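Side-chain contacts in polysaccharide deacetylase (Streptococcus pyogenes, PDB 6DQ3), which removes N-acetyl groups from the cell wall linkage unit of streptococcal rhamnopolysaccharides, as a zinc-dependent deacetylase of carbohydrate esterase family 4: residues 79-84 with 117-122; 89-94 with 126-131. All blocks are in the same frame, centred on the assembly; numbering follows the deposited sequence.

Contact 1 (79-84 with 117-122); sequences SMIDFY and LKQMKE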
# COMPACT_ATOMS: atom_id res chain seq x y z
N SER A 79 -4.17 -3.66 6.69
CA SER A 79 -5.28 -4.55 6.35
C SER A 79 -6.44 -4.40 7.32
O SER A 79 -6.92 -5.37 7.93
CB SER A 79 -4.79 -6.01 6.29
OG SER A 79 -3.95 -6.31 7.40
N MET A 80 -6.91 -3.16 7.46
CA MET A 80 -8.02 -2.84 8.35
C MET A 80 -9.35 -3.06 7.64
O MET A 80 -9.45 -2.94 6.42
CB MET A 80 -7.88 -1.40 8.83
CG MET A 80 -6.64 -1.18 9.70
SD MET A 80 -6.39 0.52 10.24
CE MET A 80 -6.13 1.34 8.67
N ILE A 81 -10.37 -3.39 8.43
CA ILE A 81 -11.64 -3.82 7.85
C ILE A 81 -12.31 -2.67 7.09
O ILE A 81 -13.08 -2.91 6.15
CB ILE A 81 -12.55 -4.40 8.96
CG1 ILE A 81 -13.80 -5.02 8.35
CG2 ILE A 81 -12.91 -3.33 9.99
CD1 ILE A 81 -13.51 -6.20 7.44
N ASP A 82 -12.01 -1.42 7.45
CA ASP A 82 -12.58 -0.30 6.70
C ASP A 82 -12.11 -0.29 5.25
O ASP A 82 -12.76 0.35 4.41
CB ASP A 82 -12.27 1.05 7.38
CG ASP A 82 -10.78 1.37 7.45
OD1 ASP A 82 -9.94 0.54 7.05
OD2 ASP A 82 -10.45 2.49 7.91
N PHE A 83 -11.00 -0.97 4.92
CA PHE A 83 -10.62 -1.07 3.51
C PHE A 83 -11.67 -1.84 2.72
O PHE A 83 -12.00 -1.48 1.58
CB PHE A 83 -9.24 -1.72 3.36
CG PHE A 83 -8.79 -1.84 1.93
CD1 PHE A 83 -8.22 -0.75 1.28
CD2 PHE A 83 -8.97 -3.02 1.23
CE1 PHE A 83 -7.82 -0.85 -0.05
CE2 PHE A 83 -8.57 -3.12 -0.09
CZ PHE A 83 -8.00 -2.04 -0.73
N TYR A 84 -12.23 -2.90 3.32
CA TYR A 84 -13.29 -3.65 2.66
C TYR A 84 -14.64 -2.96 2.77
O TYR A 84 -15.42 -2.95 1.80
CB TYR A 84 -13.38 -5.05 3.27
CG TYR A 84 -14.48 -5.92 2.73
CD1 TYR A 84 -14.37 -6.49 1.47
CD2 TYR A 84 -15.61 -6.20 3.49
CE1 TYR A 84 -15.37 -7.30 0.97
CE2 TYR A 84 -16.61 -7.02 3.00
CZ TYR A 84 -16.48 -7.56 1.74
OH TYR A 84 -17.48 -8.37 1.24
N LEU A 117 -9.61 -13.66 4.84
CA LEU A 117 -9.19 -14.28 3.59
C LEU A 117 -10.32 -14.27 2.56
O LEU A 117 -10.08 -14.02 1.37
CB LEU A 117 -8.72 -15.72 3.82
CG LEU A 117 -7.39 -15.91 4.52
CD1 LEU A 117 -7.23 -17.40 4.86
CD2 LEU A 117 -6.22 -15.42 3.70
N LYS A 118 -11.55 -14.55 3.00
CA LYS A 118 -12.67 -14.55 2.08
C LYS A 118 -12.84 -13.18 1.43
O LYS A 118 -13.10 -13.07 0.23
CB LYS A 118 -13.95 -14.96 2.81
CG LYS A 118 -15.18 -15.09 1.93
CD LYS A 118 -16.38 -15.60 2.73
CE LYS A 118 -17.65 -15.65 1.88
NZ LYS A 118 -18.84 -16.11 2.66
N GLN A 119 -12.68 -12.11 2.22
CA GLN A 119 -12.80 -10.77 1.67
C GLN A 119 -11.69 -10.48 0.66
O GLN A 119 -11.93 -9.87 -0.38
CB GLN A 119 -12.78 -9.74 2.80
CG GLN A 119 -14.05 -9.75 3.63
CD GLN A 119 -13.87 -9.10 4.98
OE1 GLN A 119 -12.78 -8.65 5.33
NE2 GLN A 119 -14.95 -9.03 5.75
N MET A 120 -10.46 -10.92 0.95
CA MET A 120 -9.37 -10.68 0.02
C MET A 120 -9.60 -11.41 -1.29
O MET A 120 -9.37 -10.86 -2.37
CB MET A 120 -8.04 -11.10 0.65
CG MET A 120 -7.68 -10.29 1.90
SD MET A 120 -6.06 -10.75 2.57
CE MET A 120 -6.46 -11.08 4.28
N LYS A 121 -10.08 -12.66 -1.23
CA LYS A 121 -10.36 -13.40 -2.45
C LYS A 121 -11.42 -12.70 -3.29
O LYS A 121 -11.33 -12.67 -4.52
CB LYS A 121 -10.78 -14.83 -2.11
CG LYS A 121 -9.69 -15.65 -1.42
CD LYS A 121 -10.22 -17.01 -0.97
CE LYS A 121 -9.11 -17.87 -0.38
NZ LYS A 121 -9.60 -19.23 -0.01
N GLU A 122 -12.44 -12.13 -2.63
CA GLU A 122 -13.45 -11.37 -3.36
C GLU A 122 -12.83 -10.15 -4.04
O GLU A 122 -13.07 -9.90 -5.22
CB GLU A 122 -14.57 -10.93 -2.40
CG GLU A 122 -15.60 -10.01 -3.04
CD GLU A 122 -16.59 -9.40 -2.05
OE1 GLU A 122 -16.67 -9.87 -0.89
OE2 GLU A 122 -17.27 -8.43 -2.43
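Ile81 and Tyr84 meet Gln119 and Glu122 in a surface helix-helix contact within the polysaccharide deacetylase (NodB-type) domain of carbohydrate esterase family 4, a distorted beta/alpha barrel, where the first turn of helix 81-93 faces helix 117-124 on the outer side of the sheet. The backbones come nearest at Tyr84 and Gln119, whose CA atoms lie 7.2 Å apart. Its main element is an amide-aromatic stack combined with a CH-pi contact: Gln119 CG sits 3.6 Å from the centroid of the Tyr84 ring and only 4° off its normal, so the methylene is over the centre of the face. Beyond it the amide lies almost parallel to the ring, the planes 14° apart, and Gln119 NE2 comes 3.7 Å from Tyr84 CD2. The extended Gln119 chain carries the amide beyond the ring centre, over its CD2 side, to Ile81, whose CD1 is 3.3 Å from Gln119 OE1. That oxygen also accepts a hydrogen bond from the backbone N of Thr116, which limits rotation of the amide and helps keep it flat against the ring. The side chain of Ile81 is about 9 Å from a bound zinc ion. Asp82 OD2 hydrogen-bonds ND1 of His18, which with Glu24 forms a zinc site seen in the crystal. Tyr84 has CG anti to its backbone nitrogen (chi1 177°), which sends the ring across toward the second helix. There the phenol meets a carboxylate turned nearly perpendicular to the ring: Tyr84 OH donates to Glu122 OE1 at 2.7 Å, on the syn side of that oxygen and somewhat out of the carboxylate plane.

Contact 2 (89-94 with 126-131); sequences PILKKY and VGMSFQ
Leu91 and Lys92, in the last turns of helix 81-93, pack on Met128 and Val126 at the entry to strand 128-132, the first pair buried and the second exposed. In the buried pair, Leu91 and Met128 meet at two points: Leu91 CD1 is 3.9 Å from Met128 SD, and Leu91 CB is 4.0 Å from Met128 CE. Bends at chi2 (-53°) and chi3 fold the Met128 chain, bringing its thioether end closer to the helix than its CB direction alone would suggest. The exposed pair is aliphatic despite the charge of one partner. Lys92 lays its methylenes across one branch of Val126 at about a right angle, with Lys92 CD 3.6 Å and Lys92 CG 3.7 Å from Val126 CG1. Past this contact the lysine chain bends at chi3 (-67°). In the fold, this is helix-on-sheet packing: Phe83 and Tyr88 of the same helix also touch Met128, Met123 of helix 117-124 reaches it too, and Leu91 continues the apolar layer to Leu41 of helix 34-46, while strand 128-132 pairs in parallel with strand 98-102.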
# COMPACT_ATOMS: atom_id res chain seq x y z
N PRO A 89 -15.68 -0.29 -1.95
CA PRO A 89 -16.80 0.15 -2.81
C PRO A 89 -16.48 1.41 -3.59
O PRO A 89 -16.86 1.53 -4.76
CB PRO A 89 -17.95 0.38 -1.82
CG PRO A 89 -17.61 -0.46 -0.63
CD PRO A 89 -16.10 -0.51 -0.55
N ILE A 90 -15.81 2.37 -2.96
CA ILE A 90 -15.47 3.61 -3.64
C ILE A 90 -14.43 3.36 -4.73
O ILE A 90 -14.50 3.95 -5.81
CB ILE A 90 -14.99 4.65 -2.61
CG1 ILE A 90 -16.12 4.95 -1.62
CG2 ILE A 90 -14.54 5.92 -3.32
CD1 ILE A 90 -15.73 5.80 -0.42
N LEU A 91 -13.48 2.46 -4.49
CA LEU A 91 -12.53 2.11 -5.54
C LEU A 91 -13.23 1.48 -6.73
O LEU A 91 -12.95 1.82 -7.89
CB LEU A 91 -11.45 1.18 -4.99
CG LEU A 91 -10.47 1.85 -4.02
CD1 LEU A 91 -9.90 0.82 -3.05
CD2 LEU A 91 -9.35 2.56 -4.78
N LYS A 92 -14.17 0.55 -6.48
CA LYS A 92 -14.92 -0.06 -7.56
C LYS A 92 -15.73 0.98 -8.33
O LYS A 92 -15.84 0.91 -9.56
CB LYS A 92 -15.85 -1.14 -7.01
CG LYS A 92 -15.16 -2.42 -6.60
CD LYS A 92 -16.17 -3.55 -6.38
CE LYS A 92 -17.08 -3.29 -5.19
NZ LYS A 92 -18.02 -4.42 -4.94
N LYS A 93 -16.33 1.93 -7.61
CA LYS A 93 -17.11 2.99 -8.25
C LYS A 93 -16.31 3.68 -9.35
O LYS A 93 -16.85 3.99 -10.42
CB LYS A 93 -17.56 4.00 -7.19
CG LYS A 93 -18.16 5.29 -7.72
CD LYS A 93 -18.67 6.16 -6.57
CE LYS A 93 -19.28 7.46 -7.07
NZ LYS A 93 -19.70 8.35 -5.95
N TYR A 94 -15.03 3.92 -9.11
CA TYR A 94 -14.18 4.62 -10.06
C TYR A 94 -13.31 3.67 -10.87
O TYR A 94 -12.41 4.13 -11.59
CB TYR A 94 -13.34 5.66 -9.32
CG TYR A 94 -14.20 6.79 -8.81
CD1 TYR A 94 -14.68 7.76 -9.68
CD2 TYR A 94 -14.60 6.86 -7.47
CE1 TYR A 94 -15.49 8.79 -9.24
CE2 TYR A 94 -15.42 7.89 -7.02
CZ TYR A 94 -15.86 8.85 -7.91
OH TYR A 94 -16.68 9.88 -7.49
N VAL A 126 -11.75 -7.93 -8.42
CA VAL A 126 -12.20 -6.63 -8.88
C VAL A 126 -11.13 -5.59 -8.61
O VAL A 126 -11.42 -4.49 -8.12
CB VAL A 126 -13.54 -6.23 -8.23
CG1 VAL A 126 -14.18 -5.05 -8.97
CG2 VAL A 126 -14.49 -7.43 -8.20
N GLY A 127 -9.87 -5.93 -8.89
CA GLY A 127 -8.81 -4.96 -9.02
C GLY A 127 -7.87 -4.81 -7.84
O GLY A 127 -6.86 -4.11 -7.98
N MET A 128 -8.15 -5.44 -6.71
CA MET A 128 -7.34 -5.21 -5.52
C MET A 128 -6.20 -6.22 -5.42
O MET A 128 -6.32 -7.38 -5.84
CB MET A 128 -8.20 -5.29 -4.26
CG MET A 128 -9.41 -4.37 -4.26
SD MET A 128 -8.98 -2.65 -4.61
CE MET A 128 -9.96 -2.34 -6.08
N SER A 129 -5.08 -5.77 -4.85
CA SER A 129 -3.91 -6.61 -4.63
C SER A 129 -3.55 -6.59 -3.15
O SER A 129 -3.73 -5.58 -2.46
CB SER A 129 -2.72 -6.12 -5.47
OG SER A 129 -1.59 -6.95 -5.31
N PHE A 130 -3.04 -7.71 -2.66
CA PHE A 130 -2.74 -7.86 -1.24
C PHE A 130 -1.31 -8.32 -1.06
O PHE A 130 -0.95 -9.44 -1.43
CB PHE A 130 -3.76 -8.79 -0.60
CG PHE A 130 -5.15 -8.27 -0.73
CD1 PHE A 130 -5.62 -7.33 0.16
CD2 PHE A 130 -5.95 -8.65 -1.79
CE1 PHE A 130 -6.88 -6.81 0.03
CE2 PHE A 130 -7.23 -8.14 -1.92
CZ PHE A 130 -7.69 -7.21 -1.01
N GLN A 131 -0.49 -7.43 -0.51
CA GLN A 131 0.93 -7.62 -0.38
C GLN A 131 1.30 -7.72 1.10
O GLN A 131 0.43 -7.85 1.97
CB GLN A 131 1.66 -6.49 -1.11
CG GLN A 131 1.30 -6.38 -2.61
CD GLN A 131 1.70 -7.61 -3.42
OE1 GLN A 131 2.83 -8.08 -3.32
NE2 GLN A 131 0.77 -8.12 -4.22

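Overall arrangement
From the N terminus, the chain passes strand 71-77 and enters helix 81-93, which carries most of the first segment of each contact, 79-84 around its start and 89-94 around its end. It then runs through strand 98-102 to helix 117-124, where contact 1 closes a loop of 32 intervening residues, and on to strand 128-132, where contact 2 closes one of 31. Because the segments alternate, the two loops cross. Their centres are 10 Å apart, and the two contacts touch directly: Phe83 CZ approaches Met128 SD to 4.0 Å, and Met120 O lies 3.5 Å from Phe130 CE2. Together they tie helix 81-93 to helix 117-124 and to strand 128-132, which follows it in the chain.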